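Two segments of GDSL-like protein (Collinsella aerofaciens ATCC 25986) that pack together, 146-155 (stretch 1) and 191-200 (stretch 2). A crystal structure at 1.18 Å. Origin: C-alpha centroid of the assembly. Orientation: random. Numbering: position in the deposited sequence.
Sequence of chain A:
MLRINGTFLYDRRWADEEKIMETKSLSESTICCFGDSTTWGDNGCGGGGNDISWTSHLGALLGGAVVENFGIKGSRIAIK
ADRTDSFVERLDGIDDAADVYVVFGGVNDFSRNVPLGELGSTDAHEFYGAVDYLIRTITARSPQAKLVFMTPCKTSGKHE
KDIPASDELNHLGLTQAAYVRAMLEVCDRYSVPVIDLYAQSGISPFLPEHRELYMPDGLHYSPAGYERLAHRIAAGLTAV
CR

Stretch 1, residues 146-155: KLVFMTPCKT
Stretch 2 (191-200) SVPVIDLYAQ

The two stretches form a short parallel β pairing that continues into a polar junction, where a loop of stretch 1 meets the start of a helix in stretch 2; together they bury 804 Å².

Residues 146-150 are extended (phi -86 to -131°, psi 126 to 147°), and Phe149 and Met150 pair with Val194 and Ile195 at CA-CA separations of 4.9 and 4.7 Å. Parallel register follows from the hydrogen-bond ladder: Phe149 N to Pro193 O (3.0 Å, 159°), Ile195 N to Phe149 O (2.9 Å, 159°) and Thr151 N to Ile195 O (3.2 Å, 149°). Phe149 thus bonds to the residues flanking Val194, and the CA of Val194 also lies 3.2 Å from Phe149 O.

Side chains alternate across the sheet. On the Met150-Ile195 face, Met150 (m, t, m) sets SD 3.9 Å from CD1 of Ile195 (m, t), and its CE reaches Leu197 CD1 (3.7 Å). On the Phe149-Val194 face, Phe149 (chi1 -93°, chi2 63°) brings CD1 within 4.0 Å of Val192 CG1, an oblique approach to the ring.

Beyond the strands, Asp196 (phi/psi -90/77°; chi1 t) caps the helix: its OD1 accepts from Ala199 N (3.1 Å, 152°). Thr151 (chi1 p) ties this turn to stretch 1, because its OG1 donates to Asp196 OD1 (2.7 Å) and accepts from Tyr198 N (2.9 Å, 159°). Leu197 N is also 3.0 Å from Thr151 OG1, but the angle is too poor for a hydrogen bond.

Cys153 (m) packs SG 3.7 Å from Leu197 CB. Lys154 (m, t, t, p) then folds over Tyr198 (t, chi2 77°): NZ donates to Tyr198 O (2.8 Å) and sits 3.5 Å from the centroid of the Tyr198 ring, 13° off its normal, so one ammonium group combines a hydrogen bond with a cation-pi contact.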

# COMPACT_ATOMS: atom_id res chain seq x y z
N LYS A 146 -11.62 -5.73 10.63
CA LYS A 146 -10.42 -5.05 11.10
C LYS A 146 -9.78 -4.35 9.91
O LYS A 146 -9.87 -4.84 8.77
CB LYS A 146 -9.44 -6.06 11.71
CG LYS A 146 -9.74 -6.43 13.19
CD LYS A 146 -11.07 -6.80 13.58
CE LYS A 146 -10.93 -7.70 14.81
NZ LYS A 146 -11.99 -8.73 14.77
N LEU A 147 -9.18 -3.21 10.15
CA LEU A 147 -8.54 -2.40 9.11
C LEU A 147 -7.12 -2.08 9.54
O LEU A 147 -6.90 -1.57 10.65
CB LEU A 147 -9.33 -1.11 8.92
CG LEU A 147 -8.74 -0.04 8.00
CD1 LEU A 147 -8.51 -0.60 6.58
CD2 LEU A 147 -9.67 1.19 7.97
N VAL A 148 -6.16 -2.37 8.66
CA VAL A 148 -4.75 -2.12 8.93
C VAL A 148 -4.20 -1.39 7.71
O VAL A 148 -4.40 -1.85 6.57
CB VAL A 148 -3.97 -3.45 9.14
CG1 VAL A 148 -2.50 -3.19 9.38
CG2 VAL A 148 -4.56 -4.28 10.29
N PHE A 149 -3.50 -0.29 7.93
CA PHE A 149 -2.81 0.40 6.84
C PHE A 149 -1.34 -0.00 6.87
O PHE A 149 -0.75 -0.22 7.93
CB PHE A 149 -2.90 1.93 6.95
CG PHE A 149 -4.06 2.52 6.19
CD1 PHE A 149 -5.37 2.19 6.52
CD2 PHE A 149 -3.82 3.37 5.11
CE1 PHE A 149 -6.43 2.75 5.79
CE2 PHE A 149 -4.89 3.93 4.40
CZ PHE A 149 -6.19 3.62 4.74
N MET A 150 -0.73 -0.08 5.68
CA MET A 150 0.71 -0.27 5.56
C MET A 150 1.28 0.92 4.81
O MET A 150 0.81 1.27 3.73
CB MET A 150 1.04 -1.59 4.82
CG MET A 150 0.28 -2.76 5.42
SD MET A 150 1.01 -4.39 5.12
CE MET A 150 0.94 -4.45 3.33
N THR A 151 2.28 1.57 5.40
CA THR A 151 2.87 2.74 4.74
C THR A 151 3.60 2.31 3.47
O THR A 151 4.11 1.19 3.38
CB THR A 151 3.81 3.45 5.70
OG1 THR A 151 4.76 2.48 6.17
CG2 THR A 151 3.07 4.08 6.89
N PRO A 152 3.65 3.19 2.47
CA PRO A 152 4.25 2.82 1.18
C PRO A 152 5.74 2.59 1.30
O PRO A 152 6.45 3.37 1.95
CB PRO A 152 3.95 4.04 0.28
CG PRO A 152 3.73 5.20 1.26
CD PRO A 152 3.04 4.53 2.43
N CYS A 153 6.23 1.52 0.64
CA CYS A 153 7.65 1.22 0.72
C CYS A 153 8.48 2.31 0.04
O CYS A 153 8.03 3.03 -0.86
CB CYS A 153 7.95 -0.13 0.05
SG CYS A 153 7.34 -1.50 1.09
N LYS A 154 9.75 2.38 0.44
CA LYS A 154 10.70 3.27 -0.23
C LYS A 154 10.99 2.81 -1.66
O LYS A 154 10.81 1.64 -2.04
CB LYS A 154 11.98 3.37 0.58
CG LYS A 154 11.76 4.16 1.88
CD LYS A 154 13.06 4.54 2.56
CE LYS A 154 12.90 5.48 3.77
NZ LYS A 154 12.29 4.76 4.94
N THR A 155 11.50 3.76 -2.44
CA THR A 155 11.94 3.54 -3.80
C THR A 155 13.21 4.34 -4.03
O THR A 155 13.37 5.45 -3.51
CB THR A 155 10.87 3.94 -4.83
OG1 THR A 155 11.39 3.78 -6.16
CG2 THR A 155 10.36 5.36 -4.70
N SER A 191 -7.66 5.76 15.14
CA SER A 191 -7.11 4.66 15.93
C SER A 191 -6.77 3.42 15.08
O SER A 191 -6.86 2.28 15.56
CB SER A 191 -8.06 4.28 17.09
OG SER A 191 -8.33 5.45 17.85
N VAL A 192 -6.33 3.63 13.84
CA VAL A 192 -6.10 2.51 12.91
C VAL A 192 -4.70 1.91 13.07
O VAL A 192 -3.71 2.63 12.93
CB VAL A 192 -6.30 2.96 11.45
CG1 VAL A 192 -5.93 1.88 10.47
CG2 VAL A 192 -7.74 3.38 11.23
N PRO A 193 -4.57 0.60 13.29
CA PRO A 193 -3.24 -0.02 13.32
C PRO A 193 -2.48 0.17 12.01
O PRO A 193 -3.07 0.12 10.92
CB PRO A 193 -3.56 -1.49 13.59
CG PRO A 193 -4.90 -1.48 14.26
CD PRO A 193 -5.64 -0.38 13.58
N VAL A 194 -1.16 0.34 12.13
CA VAL A 194 -0.28 0.57 10.98
C VAL A 194 0.89 -0.41 11.03
O VAL A 194 1.50 -0.60 12.09
CB VAL A 194 0.25 2.02 10.97
CG1 VAL A 194 1.26 2.23 9.86
CG2 VAL A 194 -0.91 3.00 10.82
N ILE A 195 1.22 -0.99 9.88
CA ILE A 195 2.49 -1.70 9.69
C ILE A 195 3.38 -0.78 8.87
O ILE A 195 3.05 -0.45 7.72
CB ILE A 195 2.28 -3.05 8.96
CG1 ILE A 195 1.30 -3.94 9.73
CG2 ILE A 195 3.65 -3.73 8.72
CD1 ILE A 195 0.79 -5.13 8.95
N ASP A 196 4.49 -0.32 9.46
CA ASP A 196 5.27 0.75 8.84
C ASP A 196 6.32 0.14 7.92
O ASP A 196 7.52 0.06 8.25
CB ASP A 196 5.88 1.65 9.91
CG ASP A 196 6.43 2.95 9.34
OD1 ASP A 196 6.52 3.12 8.10
OD2 ASP A 196 6.82 3.80 10.16
N LEU A 197 5.87 -0.30 6.73
CA LEU A 197 6.78 -0.85 5.72
C LEU A 197 7.70 0.21 5.13
O LEU A 197 8.84 -0.12 4.75
CB LEU A 197 6.00 -1.53 4.58
CG LEU A 197 5.21 -2.77 4.99
CD1 LEU A 197 4.49 -3.33 3.75
CD2 LEU A 197 6.07 -3.84 5.68
N TYR A 198 7.25 1.47 5.07
CA TYR A 198 8.15 2.56 4.69
C TYR A 198 9.44 2.50 5.50
O TYR A 198 10.55 2.60 4.96
CB TYR A 198 7.44 3.89 4.90
CG TYR A 198 8.32 5.09 4.62
CD1 TYR A 198 8.62 5.51 3.32
CD2 TYR A 198 8.84 5.84 5.69
CE1 TYR A 198 9.40 6.66 3.10
CE2 TYR A 198 9.60 6.98 5.47
CZ TYR A 198 9.90 7.38 4.18
OH TYR A 198 10.71 8.47 3.95
N ALA A 199 9.29 2.39 6.83
CA ALA A 199 10.45 2.41 7.72
C ALA A 199 11.08 1.04 7.93
O ALA A 199 12.28 0.99 8.26
CB ALA A 199 10.02 2.96 9.09
N GLN A 200 10.32 -0.07 7.78
CA GLN A 200 10.80 -1.35 8.32
C GLN A 200 10.50 -2.55 7.43
O GLN A 200 10.44 -3.68 7.93
CB GLN A 200 10.22 -1.61 9.70
CG GLN A 200 10.68 -0.60 10.74
CD GLN A 200 10.48 -1.08 12.15
OE1 GLN A 200 10.27 -2.27 12.40
NE2 GLN A 200 10.48 -0.15 13.09